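Local coordinates for ribose-phosphate pyrophosphokinase (Sulfolobus solfataricus, PDB 4TWB), which transfers the pyrophosphoryl group of ATP to the 1-hydroxyl of ribose 5-phosphate, making the nucleotide precursor PRPP, at residues Q54-P59 with P87-S92. Numbering follows the deposited sequence.
Sequences QTTDYP and PYLAYS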
loop_
_atom_site.group_PDB
_atom_site.type_symbol
_atom_site.label_atom_id
_atom_site.label_comp_id
_atom_site.label_asym_id
_atom_site.label_seq_id
_atom_site.Cartn_x
_atom_site.Cartn_y
_atom_site.Cartn_z
ATOM N N GLN A 54 9.651 -7.393 9.199
ATOM C CA GLN A 54 9.154 -6.414 8.231
ATOM C C GLN A 54 8.761 -5.154 8.967
ATOM O O GLN A 54 7.780 -5.155 9.700
ATOM C CB GLN A 54 7.900 -6.921 7.505
ATOM C CG GLN A 54 8.111 -7.309 6.063
ATOM C CD GLN A 54 8.524 -6.150 5.184
ATOM O OE1 GLN A 54 9.695 -5.998 4.858
ATOM N NE2 GLN A 54 7.569 -5.331 4.795
ATOM N N THR A 55 9.500 -4.073 8.779
ATOM C CA THR A 55 9.064 -2.813 9.350
ATOM C C THR A 55 8.181 -2.144 8.324
ATOM O O THR A 55 8.237 -2.488 7.154
ATOM C CB THR A 55 10.235 -1.898 9.723
ATOM O OG1 THR A 55 9.772 -0.887 10.622
ATOM C CG2 THR A 55 10.812 -1.240 8.500
ATOM N N THR A 56 7.354 -1.201 8.757
ATOM C CA THR A 56 6.430 -0.559 7.839
ATOM C C THR A 56 6.586 0.954 7.807
ATOM O O THR A 56 5.602 1.679 7.666
ATOM C CB THR A 56 4.960 -0.961 8.115
ATOM O OG1 THR A 56 4.559 -0.496 9.408
ATOM C CG2 THR A 56 4.801 -2.476 8.048
ATOM N N ASP A 57 7.828 1.425 7.919
ATOM C CA ASP A 57 8.140 2.836 7.676
ATOM C C ASP A 57 7.895 3.228 6.208
ATOM O O ASP A 57 7.488 2.394 5.401
ATOM C CB ASP A 57 9.580 3.171 8.097
ATOM C CG ASP A 57 10.623 2.376 7.339
ATOM O OD1 ASP A 57 11.778 2.849 7.240
ATOM O OD2 ASP A 57 10.305 1.280 6.845
ATOM N N TYR A 58 8.150 4.488 5.859
ATOM C CA TYR A 58 7.894 4.954 4.493
ATOM C C TYR A 58 8.645 4.138 3.435
ATOM O O TYR A 58 9.854 3.943 3.545
ATOM C CB TYR A 58 8.232 6.440 4.334
ATOM C CG TYR A 58 7.876 6.986 2.963
ATOM C CD1 TYR A 58 6.629 7.559 2.717
ATOM C CD2 TYR A 58 8.779 6.904 1.909
ATOM C CE1 TYR A 58 6.304 8.048 1.470
ATOM C CE2 TYR A 58 8.461 7.381 0.649
ATOM C CZ TYR A 58 7.220 7.953 0.429
ATOM O OH TYR A 58 6.899 8.430 -0.831
ATOM N N PRO A 59 7.931 3.672 2.395
ATOM C CA PRO A 59 6.505 3.883 2.122
ATOM C C PRO A 59 5.618 2.896 2.878
ATOM O O PRO A 59 5.724 1.680 2.668
ATOM C CB PRO A 59 6.393 3.602 0.614
ATOM C CG PRO A 59 7.789 3.289 0.133
ATOM C CD PRO A 59 8.566 2.889 1.325
ATOM N N PRO A 87 8.930 -3.628 13.552
ATOM C CA PRO A 87 9.521 -2.618 14.435
ATOM C C PRO A 87 8.686 -1.340 14.504
ATOM O O PRO A 87 8.287 -0.922 15.588
ATOM C CB PRO A 87 10.897 -2.362 13.803
ATOM C CG PRO A 87 11.248 -3.665 13.164
ATOM C CD PRO A 87 9.932 -4.222 12.650
ATOM N N TYR A 88 8.433 -0.714 13.366
ATOM C CA TYR A 88 7.498 0.402 13.336
ATOM C C TYR A 88 6.199 -0.028 12.653
ATOM O O TYR A 88 6.197 -0.350 11.468
ATOM C CB TYR A 88 8.096 1.616 12.621
ATOM C CG TYR A 88 7.095 2.737 12.435
ATOM C CD1 TYR A 88 6.608 3.447 13.528
ATOM C CD2 TYR A 88 6.621 3.076 11.171
ATOM C CE1 TYR A 88 5.680 4.470 13.366
ATOM C CE2 TYR A 88 5.690 4.094 10.998
ATOM C CZ TYR A 88 5.225 4.789 12.100
ATOM O OH TYR A 88 4.303 5.799 11.935
ATOM N N LEU A 89 5.106 -0.044 13.403
ATOM C CA LEU A 89 3.808 -0.386 12.852
ATOM C C LEU A 89 3.102 0.876 12.350
ATOM O O LEU A 89 2.840 1.791 13.120
ATOM C CB LEU A 89 2.960 -1.086 13.913
ATOM C CG LEU A 89 1.559 -1.502 13.457
ATOM C CD1 LEU A 89 1.631 -2.312 12.176
ATOM C CD2 LEU A 89 0.852 -2.284 14.545
ATOM N N ALA A 90 2.792 0.926 11.057
ATOM C CA ALA A 90 2.166 2.114 10.466
ATOM C C ALA A 90 0.691 2.230 10.837
ATOM O O ALA A 90 0.075 1.270 11.265
ATOM C CB ALA A 90 2.346 2.127 8.943
ATOM N N TYR A 91 0.134 3.417 10.683
ATOM C CA TYR A 91 -1.258 3.681 11.034
ATOM C C TYR A 91 -1.522 3.512 12.527
ATOM O O TYR A 91 -2.626 3.168 12.944
ATOM C CB TYR A 91 -2.213 2.855 10.150
ATOM C CG TYR A 91 -2.178 3.332 8.709
ATOM C CD1 TYR A 91 -3.017 4.355 8.272
ATOM C CD2 TYR A 91 -1.260 2.801 7.799
ATOM C CE1 TYR A 91 -2.968 4.826 6.959
ATOM C CE2 TYR A 91 -1.199 3.262 6.484
ATOM C CZ TYR A 91 -2.058 4.275 6.073
ATOM O OH TYR A 91 -1.998 4.741 4.785
ATOM N N SER A 92 -0.497 3.781 13.330
ATOM C CA SER A 92 -0.613 3.649 14.777
ATOM C C SER A 92 -1.219 4.896 15.378
ATOM O O SER A 92 -1.939 4.828 16.374
ATOM C CB SER A 92 0.749 3.382 15.397
ATOM O OG SER A 92 1.179 2.094 15.034
#
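T55 and T56 tie the loop that follows strand 49-53 to P87-A90, at the start of the loop that leaves the adjacent parallel strand 81-86, in the PRTase-like N-terminal domain. The tight part is polar and buried. The T56 hydroxyl sits between the backbone N and carbonyl carbon (chi1 64°), where OG1 gives its hydrogen to Y88 O at 2.6 Å and accepts the N-H of A90 (N to OG1 2.8 Å), the latter bond bent to 135°. Y88 O is gripped twice, because T56 N also donates to it at 3.1 Å, in the carbonyl plane. One residue earlier, T55 OG1 lies anti to its backbone N and receives the N-H of Y88 along a fairly straight bond; T270 O is its second partner. Beside this bond the P87 ring lies against T55, CD 3.7 Å from T55 CB. Y88 turns its ring edge to the other loop, CD2 lying 3.8 Å from D57 CA, while H246 meets the ring at a slant; bound AMP is about 6 Å from the Y88 side chain, which places this side of the contact near the nucleotide site. Toward Y58 and P59 the loops part: the exposed Y58 side chain leads away and packs on D34 of the second subunit, and a cis peptide precedes P59, the N-cap residue of helix 60-76. A90 CB rests 3.5 Å from T56 O.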